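Local atomic coordinates of putative aspartate aminotransferase (Thermus thermophilus, PDB entry 1IUG), a protein that probably catalyses the pyridoxal-phosphate-dependent transfer of amino groups between amino acids and 2-oxo acids, as in other class-V aminotransferases. Residues A[187-192]-A[236-241]; A[34-39]-A[229-234]; A[12-17]-A[326-331]. All coordinates share one frame; numbering follows the deposited sequence.

Interaction 1 of 3, residues A[187-192]-A[236-241]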
ATOM      1  N   LEU A 187       9.563 -13.451   2.223  1.00 28.30           N
ATOM      2  CA  LEU A 187       8.642 -13.935   1.194  1.00 27.66           C
ATOM      3  C   LEU A 187       9.186 -13.826  -0.231  1.00 25.88           C
ATOM      4  O   LEU A 187       8.643 -14.433  -1.154  1.00 24.82           O
ATOM      5  CB  LEU A 187       7.289 -13.225   1.288  1.00 29.79           C
ATOM      6  CG  LEU A 187       6.359 -13.625   2.441  1.00 34.39           C
ATOM      7  CD1 LEU A 187       5.074 -12.812   2.365  1.00 33.14           C
ATOM      8  CD2 LEU A 187       6.043 -15.105   2.373  1.00 32.66           C
ATOM      9  N   MET A 188      10.253 -13.050  -0.405  1.00 24.82           N
ATOM     10  CA  MET A 188      10.886 -12.870  -1.716  1.00 24.01           C
ATOM     11  C   MET A 188       9.948 -12.261  -2.764  1.00 23.71           C
ATOM     12  O   MET A 188       9.981 -12.624  -3.950  1.00 25.02           O
ATOM     13  CB  MET A 188      11.472 -14.203  -2.207  1.00 22.09           C
ATOM     14  CG  MET A 188      12.544 -14.785  -1.287  1.00 23.42           C
ATOM     15  SD  MET A 188      12.911 -16.530  -1.623  1.00 26.33           S
ATOM     16  CE  MET A 188      11.405 -17.300  -0.965  1.00 25.51           C
ATOM     17  N   CYS A 189       9.110 -11.334  -2.312  1.00 22.49           N
ATOM     18  CA  CYS A 189       8.159 -10.641  -3.175  1.00 23.38           C
ATOM     19  C   CYS A 189       8.442  -9.147  -3.138  1.00 22.99           C
ATOM     20  O   CYS A 189       9.197  -8.676  -2.294  1.00 23.80           O
ATOM     21  CB  CYS A 189       6.725 -10.894  -2.703  1.00 24.57           C
ATOM     22  SG  CYS A 189       6.155 -12.571  -2.967  1.00 25.37           S
ATOM     23  N   PRO A 190       7.870  -8.385  -4.085  1.00 24.30           N
ATOM     24  CA  PRO A 190       8.088  -6.936  -4.118  1.00 23.65           C
ATOM     25  C   PRO A 190       7.416  -6.262  -2.913  1.00 24.36           C
ATOM     26  O   PRO A 190       6.569  -6.867  -2.247  1.00 23.64           O
ATOM     27  CB  PRO A 190       7.383  -6.514  -5.415  1.00 23.05           C
ATOM     28  CG  PRO A 190       7.375  -7.762  -6.249  1.00 25.82           C
ATOM     29  CD  PRO A 190       7.056  -8.818  -5.235  1.00 22.14           C
ATOM     30  N   PRO A 191       7.834  -5.023  -2.585  1.00 23.39           N
ATOM     31  CA  PRO A 191       7.261  -4.263  -1.467  1.00 21.49           C
ATOM     32  C   PRO A 191       5.837  -3.890  -1.877  1.00 20.57           C
ATOM     33  O   PRO A 191       5.559  -3.766  -3.070  1.00 18.68           O
ATOM     34  CB  PRO A 191       8.128  -3.003  -1.429  1.00 23.02           C
ATOM     35  CG  PRO A 191       9.415  -3.432  -2.055  1.00 26.59           C
ATOM     36  CD  PRO A 191       8.967  -4.301  -3.186  1.00 23.26           C
ATOM     37  N   GLY A 192       4.939  -3.717  -0.911  1.00 19.85           N
ATOM     38  CA  GLY A 192       3.580  -3.349  -1.259  1.00 19.70           C
ATOM     39  C   GLY A 192       2.479  -3.993  -0.434  1.00 21.48           C
ATOM     40  O   GLY A 192       1.336  -3.543  -0.477  1.00 21.16           O
ATOM     41  N   VAL A 236      -0.578 -10.082  -4.463  1.00 24.54           N
ATOM     42  CA  VAL A 236      -1.214 -11.182  -3.748  1.00 24.36           C
ATOM     43  C   VAL A 236      -0.969 -12.482  -4.515  1.00 26.22           C
ATOM     44  O   VAL A 236      -0.695 -13.522  -3.910  1.00 26.00           O
ATOM     45  CB  VAL A 236      -2.738 -10.934  -3.557  1.00 24.29           C
ATOM     46  CG1 VAL A 236      -3.410 -12.157  -2.947  1.00 23.94           C
ATOM     47  CG2 VAL A 236      -2.958  -9.732  -2.652  1.00 22.89           C
ATOM     48  N   LEU A 237      -1.029 -12.403  -5.846  1.00 27.63           N
ATOM     49  CA  LEU A 237      -0.782 -13.558  -6.712  1.00 29.46           C
ATOM     50  C   LEU A 237       0.637 -14.065  -6.499  1.00 27.77           C
ATOM     51  O   LEU A 237       0.867 -15.275  -6.405  1.00 27.02           O
ATOM     52  CB  LEU A 237      -0.957 -13.180  -8.185  1.00 32.13           C
ATOM     53  CG  LEU A 237      -2.335 -13.397  -8.804  1.00 38.48           C
ATOM     54  CD1 LEU A 237      -2.424 -12.666 -10.141  1.00 39.03           C
ATOM     55  CD2 LEU A 237      -2.580 -14.894  -8.976  1.00 38.83           C
ATOM     56  N   ALA A 238       1.580 -13.125  -6.443  1.00 24.88           N
ATOM     57  CA  ALA A 238       2.990 -13.436  -6.228  1.00 25.96           C
ATOM     58  C   ALA A 238       3.206 -14.111  -4.866  1.00 25.14           C
ATOM     59  O   ALA A 238       3.968 -15.071  -4.754  1.00 25.45           O
ATOM     60  CB  ALA A 238       3.831 -12.160  -6.337  1.00 24.21           C
ATOM     61  N   VAL A 239       2.526 -13.605  -3.839  1.00 25.13           N
ATOM     62  CA  VAL A 239       2.626 -14.169  -2.495  1.00 24.79           C
ATOM     63  C   VAL A 239       2.103 -15.609  -2.482  1.00 25.26           C
ATOM     64  O   VAL A 239       2.740 -16.501  -1.922  1.00 24.91           O
ATOM     65  CB  VAL A 239       1.837 -13.313  -1.461  1.00 25.18           C
ATOM     66  CG1 VAL A 239       1.714 -14.054  -0.128  1.00 23.81           C
ATOM     67  CG2 VAL A 239       2.539 -11.971  -1.250  1.00 23.37           C
ATOM     68  N   ALA A 240       0.954 -15.827  -3.118  1.00 24.97           N
ATOM     69  CA  ALA A 240       0.341 -17.152  -3.187  1.00 25.99           C
ATOM     70  C   ALA A 240       1.251 -18.158  -3.906  1.00 27.13           C
ATOM     71  O   ALA A 240       1.478 -19.263  -3.410  1.00 25.95           O
ATOM     72  CB  ALA A 240      -1.011 -17.066  -3.880  1.00 24.21           C
ATOM     73  N   ALA A 241       1.788 -17.751  -5.056  1.00 27.91           N
ATOM     74  CA  ALA A 241       2.686 -18.590  -5.853  1.00 29.29           C
ATOM     75  C   ALA A 241       3.937 -19.029  -5.086  1.00 29.65           C
ATOM     76  O   ALA A 241       4.343 -20.188  -5.167  1.00 31.56           O
ATOM     77  CB  ALA A 241       3.089 -17.859  -7.130  1.00 28.65           C
TER
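C189 presses its sulfur against the turn of helix 233-246 that carries A238 and V239. This is the close part of the contact. SG lies 3.8 Å from A238 O and 3.9 Å from V239 N, so it meets the backbone as well as side chains. It is also 4.1 Å from the methyl A238 CB and 4.0 Å from V239 CG2. The torsion of C189 (chi1 -70°) turns SG anti to its own carbonyl carbon and directs it at the helix. The V239 branch it meets, CG2, stands beside the V239 backbone N.

The other part is looser. L187 CD1 only brushes V239 CG1, at 4.4 Å. This side does not face solvent: all four touching residues are buried, L187 also rests on L243 and F195, and V239 on L193 and F195. The segment 187-192 is irregular. It is part of the loop joining strands 178-182 and 193-198 of the seven-stranded sheet and begins two residues after K185, which carries the cofactor. P190 and P191 also pack on N234 of the second subunit. The side-chain contacts are apolar, the sulfur and a leucine methyl against alanine and valine methyls; the sulfur also lies beside the helix backbone. This implies fit by shape and burial rather than by directed bonds.

Interaction 2 of 3, residues A[34-39]-A[229-234]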
ATOM      1  N   GLU A  34     -10.894 -16.375  -5.126  1.00 36.46           N
ATOM      2  CA  GLU A  34     -10.236 -17.641  -4.832  1.00 36.89           C
ATOM      3  C   GLU A  34      -8.746 -17.505  -4.588  1.00 34.25           C
ATOM      4  O   GLU A  34      -8.222 -18.125  -3.669  1.00 34.93           O
ATOM      5  CB  GLU A  34     -10.537 -18.674  -5.922  1.00 39.26           C
ATOM      6  CG  GLU A  34     -11.992 -19.136  -5.889  1.00 44.17           C
ATOM      7  CD  GLU A  34     -12.361 -20.111  -6.996  1.00 47.15           C
ATOM      8  OE1 GLU A  34     -13.566 -20.187  -7.328  1.00 47.89           O
ATOM      9  OE2 GLU A  34     -11.463 -20.805  -7.525  1.00 49.39           O
ATOM     10  N   VAL A  35      -8.075 -16.672  -5.381  1.00 32.75           N
ATOM     11  CA  VAL A  35      -6.640 -16.449  -5.200  1.00 30.43           C
ATOM     12  C   VAL A  35      -6.418 -15.758  -3.857  1.00 27.96           C
ATOM     13  O   VAL A  35      -5.528 -16.132  -3.098  1.00 28.24           O
ATOM     14  CB  VAL A  35      -6.036 -15.579  -6.329  1.00 30.78           C
ATOM     15  CG1 VAL A  35      -4.587 -15.246  -6.018  1.00 31.39           C
ATOM     16  CG2 VAL A  35      -6.105 -16.317  -7.647  1.00 33.07           C
ATOM     17  N   PHE A  36      -7.265 -14.776  -3.556  1.00 28.11           N
ATOM     18  CA  PHE A  36      -7.172 -14.035  -2.303  1.00 27.59           C
ATOM     19  C   PHE A  36      -7.379 -14.989  -1.128  1.00 26.24           C
ATOM     20  O   PHE A  36      -6.586 -15.001  -0.190  1.00 26.62           O
ATOM     21  CB  PHE A  36      -8.208 -12.910  -2.269  1.00 25.86           C
ATOM     22  CG  PHE A  36      -7.856 -11.797  -1.335  1.00 28.54           C
ATOM     23  CD1 PHE A  36      -6.977 -10.790  -1.737  1.00 28.02           C
ATOM     24  CD2 PHE A  36      -8.394 -11.746  -0.050  1.00 27.80           C
ATOM     25  CE1 PHE A  36      -6.639  -9.748  -0.874  1.00 28.99           C
ATOM     26  CE2 PHE A  36      -8.064 -10.710   0.819  1.00 28.85           C
ATOM     27  CZ  PHE A  36      -7.183  -9.705   0.406  1.00 28.48           C
ATOM     28  N   LEU A  37      -8.438 -15.791  -1.193  1.00 26.28           N
ATOM     29  CA  LEU A  37      -8.730 -16.775  -0.149  1.00 27.76           C
ATOM     30  C   LEU A  37      -7.596 -17.790  -0.041  1.00 27.85           C
ATOM     31  O   LEU A  37      -7.263 -18.249   1.051  1.00 29.15           O
ATOM     32  CB  LEU A  37     -10.039 -17.507  -0.448  1.00 27.02           C
ATOM     33  CG  LEU A  37     -11.315 -16.808   0.012  1.00 29.73           C
ATOM     34  CD1 LEU A  37     -12.531 -17.555  -0.513  1.00 30.28           C
ATOM     35  CD2 LEU A  37     -11.340 -16.734   1.532  1.00 29.45           C
ATOM     36  N   LYS A  38      -7.012 -18.133  -1.185  1.00 27.95           N
ATOM     37  CA  LYS A  38      -5.900 -19.074  -1.249  1.00 29.58           C
ATOM     38  C   LYS A  38      -4.730 -18.484  -0.454  1.00 27.71           C
ATOM     39  O   LYS A  38      -4.139 -19.151   0.392  1.00 27.05           O
ATOM     40  CB  LYS A  38      -5.487 -19.276  -2.708  1.00 33.01           C
ATOM     41  CG  LYS A  38      -5.114 -20.700  -3.108  1.00 40.05           C
ATOM     42  CD  LYS A  38      -3.942 -21.241  -2.309  1.00 46.50           C
ATOM     43  CE  LYS A  38      -3.562 -22.671  -2.714  1.00 50.80           C
ATOM     44  NZ  LYS A  38      -4.406 -23.244  -3.809  1.00 55.31           N
ATOM     45  N   ALA A  39      -4.410 -17.221  -0.722  1.00 27.09           N
ATOM     46  CA  ALA A  39      -3.315 -16.546  -0.026  1.00 25.06           C
ATOM     47  C   ALA A  39      -3.592 -16.472   1.473  1.00 23.04           C
ATOM     48  O   ALA A  39      -2.700 -16.730   2.274  1.00 23.46           O
ATOM     49  CB  ALA A  39      -3.100 -15.153  -0.604  1.00 23.21           C
ATOM     50  N   TRP A 229     -10.957  -2.209   0.454  1.00 23.52           N
ATOM     51  CA  TRP A 229     -10.701  -1.368  -0.719  1.00 23.88           C
ATOM     52  C   TRP A 229     -10.047  -2.229  -1.799  1.00 24.99           C
ATOM     53  O   TRP A 229      -9.975  -3.450  -1.655  1.00 27.31           O
ATOM     54  CB  TRP A 229      -9.769  -0.206  -0.342  1.00 22.91           C
ATOM     55  CG  TRP A 229      -9.809   0.148   1.121  1.00 24.03           C
ATOM     56  CD1 TRP A 229      -8.823  -0.070   2.046  1.00 22.17           C
ATOM     57  CD2 TRP A 229     -10.908   0.728   1.837  1.00 24.75           C
ATOM     58  NE1 TRP A 229      -9.244   0.331   3.290  1.00 23.28           N
ATOM     59  CE2 TRP A 229     -10.518   0.825   3.191  1.00 23.02           C
ATOM     60  CE3 TRP A 229     -12.185   1.174   1.462  1.00 25.39           C
ATOM     61  CZ2 TRP A 229     -11.362   1.350   4.178  1.00 24.68           C
ATOM     62  CZ3 TRP A 229     -13.024   1.697   2.445  1.00 24.74           C
ATOM     63  CH2 TRP A 229     -12.607   1.780   3.786  1.00 25.68           C
ATOM     64  N   THR A 230      -9.577  -1.613  -2.879  1.00 23.83           N
ATOM     65  CA  THR A 230      -8.926  -2.378  -3.934  1.00 23.80           C
ATOM     66  C   THR A 230      -7.579  -2.859  -3.416  1.00 23.85           C
ATOM     67  O   THR A 230      -6.772  -2.068  -2.924  1.00 23.07           O
ATOM     68  CB  THR A 230      -8.710  -1.546  -5.205  1.00 24.64           C
ATOM     69  OG1 THR A 230      -9.950  -0.949  -5.595  1.00 25.31           O
ATOM     70  CG2 THR A 230      -8.213  -2.433  -6.344  1.00 23.12           C
ATOM     71  N   PRO A 231      -7.349  -4.179  -3.449  1.00 24.68           N
ATOM     72  CA  PRO A 231      -6.078  -4.727  -2.969  1.00 24.35           C
ATOM     73  C   PRO A 231      -5.060  -4.810  -4.103  1.00 24.38           C
ATOM     74  O   PRO A 231      -5.434  -4.815  -5.281  1.00 24.38           O
ATOM     75  CB  PRO A 231      -6.483  -6.122  -2.518  1.00 24.11           C
ATOM     76  CG  PRO A 231      -7.450  -6.527  -3.609  1.00 25.33           C
ATOM     77  CD  PRO A 231      -8.286  -5.258  -3.821  1.00 23.32           C
ATOM     78  N   ALA A 232      -3.778  -4.859  -3.751  1.00 24.05           N
ATOM     79  CA  ALA A 232      -2.727  -4.996  -4.757  1.00 24.30           C
ATOM     80  C   ALA A 232      -2.756  -6.482  -5.145  1.00 25.13           C
ATOM     81  O   ALA A 232      -1.873  -7.263  -4.776  1.00 25.76           O
ATOM     82  CB  ALA A 232      -1.375  -4.606  -4.167  1.00 22.27           C
ATOM     83  N   ILE A 233      -3.808  -6.852  -5.875  1.00 25.76           N
ATOM     84  CA  ILE A 233      -4.064  -8.221  -6.315  1.00 27.29           C
ATOM     85  C   ILE A 233      -2.916  -8.899  -7.063  1.00 27.93           C
ATOM     86  O   ILE A 233      -2.742 -10.115  -6.963  1.00 27.91           O
ATOM     87  CB  ILE A 233      -5.383  -8.281  -7.147  1.00 29.13           C
ATOM     88  CG1 ILE A 233      -5.823  -9.731  -7.370  1.00 29.76           C
ATOM     89  CG2 ILE A 233      -5.224  -7.533  -8.464  1.00 29.45           C
ATOM     90  CD1 ILE A 233      -6.226 -10.449  -6.092  1.00 31.11           C
ATOM     91  N   ASN A 234      -2.121  -8.111  -7.786  1.00 28.99           N
ATOM     92  CA  ASN A 234      -0.977  -8.631  -8.540  1.00 29.54           C
ATOM     93  C   ASN A 234       0.067  -9.192  -7.570  1.00 28.46           C
ATOM     94  O   ASN A 234       0.645 -10.255  -7.807  1.00 26.53           O
ATOM     95  CB  ASN A 234      -0.336  -7.517  -9.381  1.00 32.53           C
ATOM     96  CG  ASN A 234      -1.344  -6.789 -10.258  1.00 34.54           C
ATOM     97  OD1 ASN A 234      -2.282  -6.160  -9.760  1.00 35.49           O
ATOM     98  ND2 ASN A 234      -1.150  -6.864 -11.571  1.00 33.87           N
TER
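F36 of helix 30-47 reaches across to P231 and I233, where the chain enters helix 233-246. The entry is an inverse gamma turn centred on A232, which is also the N-cap residue of that helix. The weak bond I233 N to P231 O, 2.7 Å, belongs to this turn. P231 and I233, at the two ends of the turn, both touch the phenyl ring.

Along the first segment, the CB of V35 points toward the turn, but its side chain makes no close contact there. It packs instead on L237, one turn past I233 in helix 233-246. F36 comes next and makes all the close contacts between the two segments. Its CG is anti to the backbone N (chi1 -157°), which carries the ring away from its own helix and brings its end nearer the partner. The ring also touches V236, I55, S227 and Q222, so it is buried among several elements. A39, three residues on, rests on V236 and I55.

Just before the turn, T230 OG1 is hydrogen-bonded to the cofactor-lysine side chain of the second subunit. At the ring itself, I233 CD1 lies at the edge, near the ring plane, 4.4 Å from F36 CD1. P231 CB comes in obliquely, 4.0 Å from F36 CE1.

Interaction 3 of 3, residues A[12-17]-A[326-331]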
ATOM      1  N   LEU A  12      14.183 -11.279  -6.044  1.00 25.96           N
ATOM      2  CA  LEU A  12      12.889 -11.911  -6.271  1.00 27.50           C
ATOM      3  C   LEU A  12      12.884 -13.375  -6.687  1.00 28.43           C
ATOM      4  O   LEU A  12      13.725 -13.832  -7.461  1.00 28.15           O
ATOM      5  CB  LEU A  12      12.066 -11.097  -7.274  1.00 28.14           C
ATOM      6  CG  LEU A  12      11.718  -9.656  -6.896  1.00 31.04           C
ATOM      7  CD1 LEU A  12      10.807  -9.064  -7.969  1.00 31.35           C
ATOM      8  CD2 LEU A  12      11.038  -9.610  -5.526  1.00 27.28           C
ATOM      9  N   HIS A  13      11.916 -14.104  -6.151  1.00 30.38           N
ATOM     10  CA  HIS A  13      11.743 -15.511  -6.475  1.00 34.04           C
ATOM     11  C   HIS A  13      11.190 -15.564  -7.904  1.00 34.08           C
ATOM     12  O   HIS A  13      10.362 -14.733  -8.283  1.00 34.19           O
ATOM     13  CB  HIS A  13      10.750 -16.147  -5.498  1.00 35.46           C
ATOM     14  CG  HIS A  13      10.634 -17.633  -5.631  1.00 38.41           C
ATOM     15  ND1 HIS A  13      11.179 -18.506  -4.714  1.00 40.46           N
ATOM     16  CD2 HIS A  13      10.040 -18.401  -6.576  1.00 38.89           C
ATOM     17  CE1 HIS A  13      10.926 -19.747  -5.088  1.00 41.67           C
ATOM     18  NE2 HIS A  13      10.238 -19.711  -6.214  1.00 41.48           N
ATOM     19  N   PRO A  14      11.679 -16.511  -8.726  1.00 33.78           N
ATOM     20  CA  PRO A  14      11.240 -16.679 -10.117  1.00 34.45           C
ATOM     21  C   PRO A  14       9.714 -16.741 -10.296  1.00 33.81           C
ATOM     22  O   PRO A  14       9.178 -16.188 -11.258  1.00 33.76           O
ATOM     23  CB  PRO A  14      11.922 -17.983 -10.523  1.00 33.05           C
ATOM     24  CG  PRO A  14      13.222 -17.891  -9.788  1.00 33.56           C
ATOM     25  CD  PRO A  14      12.780 -17.442  -8.413  1.00 33.22           C
ATOM     26  N   LYS A  15       9.022 -17.389  -9.362  1.00 34.56           N
ATOM     27  CA  LYS A  15       7.562 -17.498  -9.415  1.00 36.11           C
ATOM     28  C   LYS A  15       6.879 -16.132  -9.277  1.00 35.57           C
ATOM     29  O   LYS A  15       5.777 -15.926  -9.788  1.00 33.78           O
ATOM     30  CB  LYS A  15       7.048 -18.438  -8.317  1.00 38.44           C
ATOM     31  CG  LYS A  15       7.101 -19.930  -8.651  1.00 41.98           C
ATOM     32  CD  LYS A  15       6.256 -20.252  -9.877  1.00 46.72           C
ATOM     33  CE  LYS A  15       6.267 -21.736 -10.245  1.00 49.61           C
ATOM     34  NZ  LYS A  15       7.091 -22.590  -9.341  1.00 52.06           N
ATOM     35  N   ALA A  16       7.539 -15.206  -8.584  1.00 34.97           N
ATOM     36  CA  ALA A  16       6.998 -13.863  -8.379  1.00 35.73           C
ATOM     37  C   ALA A  16       6.991 -13.064  -9.682  1.00 35.69           C
ATOM     38  O   ALA A  16       6.017 -12.376  -9.989  1.00 34.11           O
ATOM     39  CB  ALA A  16       7.797 -13.124  -7.290  1.00 34.50           C
ATOM     40  N   LEU A  17       8.073 -13.175 -10.452  1.00 37.56           N
ATOM     41  CA  LEU A  17       8.192 -12.475 -11.729  1.00 39.48           C
ATOM     42  C   LEU A  17       7.172 -12.992 -12.742  1.00 39.96           C
ATOM     43  O   LEU A  17       6.674 -12.230 -13.568  1.00 38.87           O
ATOM     44  CB  LEU A  17       9.614 -12.598 -12.282  1.00 41.64           C
ATOM     45  CG  LEU A  17      10.690 -11.822 -11.513  1.00 42.31           C
ATOM     46  CD1 LEU A  17      12.075 -12.228 -11.985  1.00 42.69           C
ATOM     47  CD2 LEU A  17      10.473 -10.323 -11.693  1.00 42.73           C
ATOM     48  N   MET A 326      18.837 -13.366   2.332  1.00 26.39           N
ATOM     49  CA  MET A 326      17.421 -13.639   2.566  1.00 26.41           C
ATOM     50  C   MET A 326      16.629 -13.768   1.261  1.00 26.56           C
ATOM     51  O   MET A 326      15.564 -14.389   1.236  1.00 27.99           O
ATOM     52  CB  MET A 326      16.839 -12.540   3.476  1.00 27.39           C
ATOM     53  CG  MET A 326      15.354 -12.646   3.794  1.00 28.52           C
ATOM     54  SD  MET A 326      14.887 -11.666   5.252  1.00 30.05           S
ATOM     55  CE  MET A 326      15.521 -10.056   4.811  1.00 26.70           C
ATOM     56  N   GLY A 327      17.179 -13.222   0.177  1.00 26.03           N
ATOM     57  CA  GLY A 327      16.532 -13.290  -1.122  1.00 24.19           C
ATOM     58  C   GLY A 327      16.551 -14.670  -1.761  1.00 24.42           C
ATOM     59  O   GLY A 327      17.050 -15.623  -1.173  1.00 22.60           O
ATOM     60  N   ALA A 328      16.025 -14.773  -2.980  1.00 25.35           N
ATOM     61  CA  ALA A 328      15.968 -16.051  -3.685  1.00 27.55           C
ATOM     62  C   ALA A 328      17.323 -16.499  -4.238  1.00 28.67           C
ATOM     63  O   ALA A 328      17.608 -16.347  -5.427  1.00 28.85           O
ATOM     64  CB  ALA A 328      14.922 -15.991  -4.797  1.00 25.22           C
ATOM     65  N   TYR A 329      18.151 -17.043  -3.351  1.00 28.35           N
ATOM     66  CA  TYR A 329      19.483 -17.534  -3.696  1.00 27.56           C
ATOM     67  C   TYR A 329      19.586 -18.983  -3.285  1.00 27.44           C
ATOM     68  O   TYR A 329      19.043 -19.377  -2.247  1.00 26.63           O
ATOM     69  CB  TYR A 329      20.566 -16.768  -2.932  1.00 26.82           C
ATOM     70  CG  TYR A 329      20.718 -15.326  -3.326  1.00 27.34           C
ATOM     71  CD1 TYR A 329      20.314 -14.299  -2.470  1.00 26.45           C
ATOM     72  CD2 TYR A 329      21.292 -14.983  -4.547  1.00 26.61           C
ATOM     73  CE1 TYR A 329      20.483 -12.962  -2.821  1.00 27.78           C
ATOM     74  CE2 TYR A 329      21.463 -13.655  -4.909  1.00 29.19           C
ATOM     75  CZ  TYR A 329      21.060 -12.650  -4.044  1.00 29.23           C
ATOM     76  OH  TYR A 329      21.243 -11.343  -4.418  1.00 30.66           O
ATOM     77  N   ASP A 330      20.294 -19.779  -4.081  1.00 27.44           N
ATOM     78  CA  ASP A 330      20.462 -21.179  -3.730  1.00 29.06           C
ATOM     79  C   ASP A 330      21.795 -21.409  -3.027  1.00 28.43           C
ATOM     80  O   ASP A 330      22.517 -20.461  -2.710  1.00 28.13           O
ATOM     81  CB  ASP A 330      20.275 -22.108  -4.949  1.00 29.31           C
ATOM     82  CG  ASP A 330      21.423 -22.041  -5.961  1.00 31.10           C
ATOM     83  OD1 ASP A 330      21.357 -22.808  -6.943  1.00 30.52           O
ATOM     84  OD2 ASP A 330      22.384 -21.259  -5.797  1.00 31.35           O
ATOM     85  N   ARG A 331      22.079 -22.677  -2.763  1.00 29.62           N
ATOM     86  CA  ARG A 331      23.292 -23.151  -2.101  1.00 29.87           C
ATOM     87  C   ARG A 331      24.566 -22.580  -2.759  1.00 29.71           C
ATOM     88  O   ARG A 331      25.428 -22.009  -2.090  1.00 28.12           O
ATOM     89  CB  ARG A 331      23.283 -24.687  -2.210  1.00 32.90           C
ATOM     90  CG  ARG A 331      23.937 -25.514  -1.110  1.00 37.20           C
ATOM     91  CD  ARG A 331      25.412 -25.241  -0.942  1.00 42.42           C
ATOM     92  NE  ARG A 331      26.124 -26.358  -0.314  1.00 46.38           N
ATOM     93  CZ  ARG A 331      25.862 -26.855   0.895  1.00 48.91           C
ATOM     94  NH1 ARG A 331      24.883 -26.356   1.645  1.00 49.64           N
ATOM     95  NH2 ARG A 331      26.627 -27.824   1.381  1.00 50.17           N
TER
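One methyl group, A328 CB, makes nearly the whole contact, and it meets mostly backbone. It sits against the chain at L12 and H13, 3.6 Å from L12 O and 3.6 Å from H13 CA. The side chain of H13 is further off, with CB 4.2 Å from A328 CB. P14 adds a glancing touch at the rim, with its ring atom CD 4.4 Å from A328 CB. L12 takes part through its carbonyl O; its CB points away from A328.

A328 is the centre of an inverse gamma turn, closed by a weak bond of 2.8 Å from Y329 N to G327 O. The turn points the methyl at the start of helix 14-21, where H13 is the N-cap residue. The loop 326-331 itself leads from strand 320-323 of the five-stranded mixed sheet into helix 331-348. A328 lies two residues before D330, the N-cap of helix 331-348, whose OD2 accepts a hydrogen bond from E333 N.

K15 N lies in the plane of the H13 imidazole, at its edge. H13 also packs on V242 and E245 of helix 233-246, and E245 forms a salt bridge with K15 NZ. M188 touches both H13 and A328, while the backbone of A328 is hydrogen-bonded to R11.

In the fold
From the N terminus, segment 12-17 comes first and meets 326-331. Interaction 3 thus closes a loop of 308 residues, and the other two contacts lie within it. Helix 30-47 then starts interaction 2, which closes over 189 residues at 229-234. Interaction 1 joins 187-192 to 236-241 across only 43 residues. Its first segment falls between those of interaction 2 and its second lies beyond them, so the two cross. They share helix 233-246 and touch through V236 and L237. Interaction 1 also touches interaction 3, where L12 CD2 packs on the backbone of C189. Together they tie the N-terminal helices, a loop of the main sheet and the approach to helix 331-348.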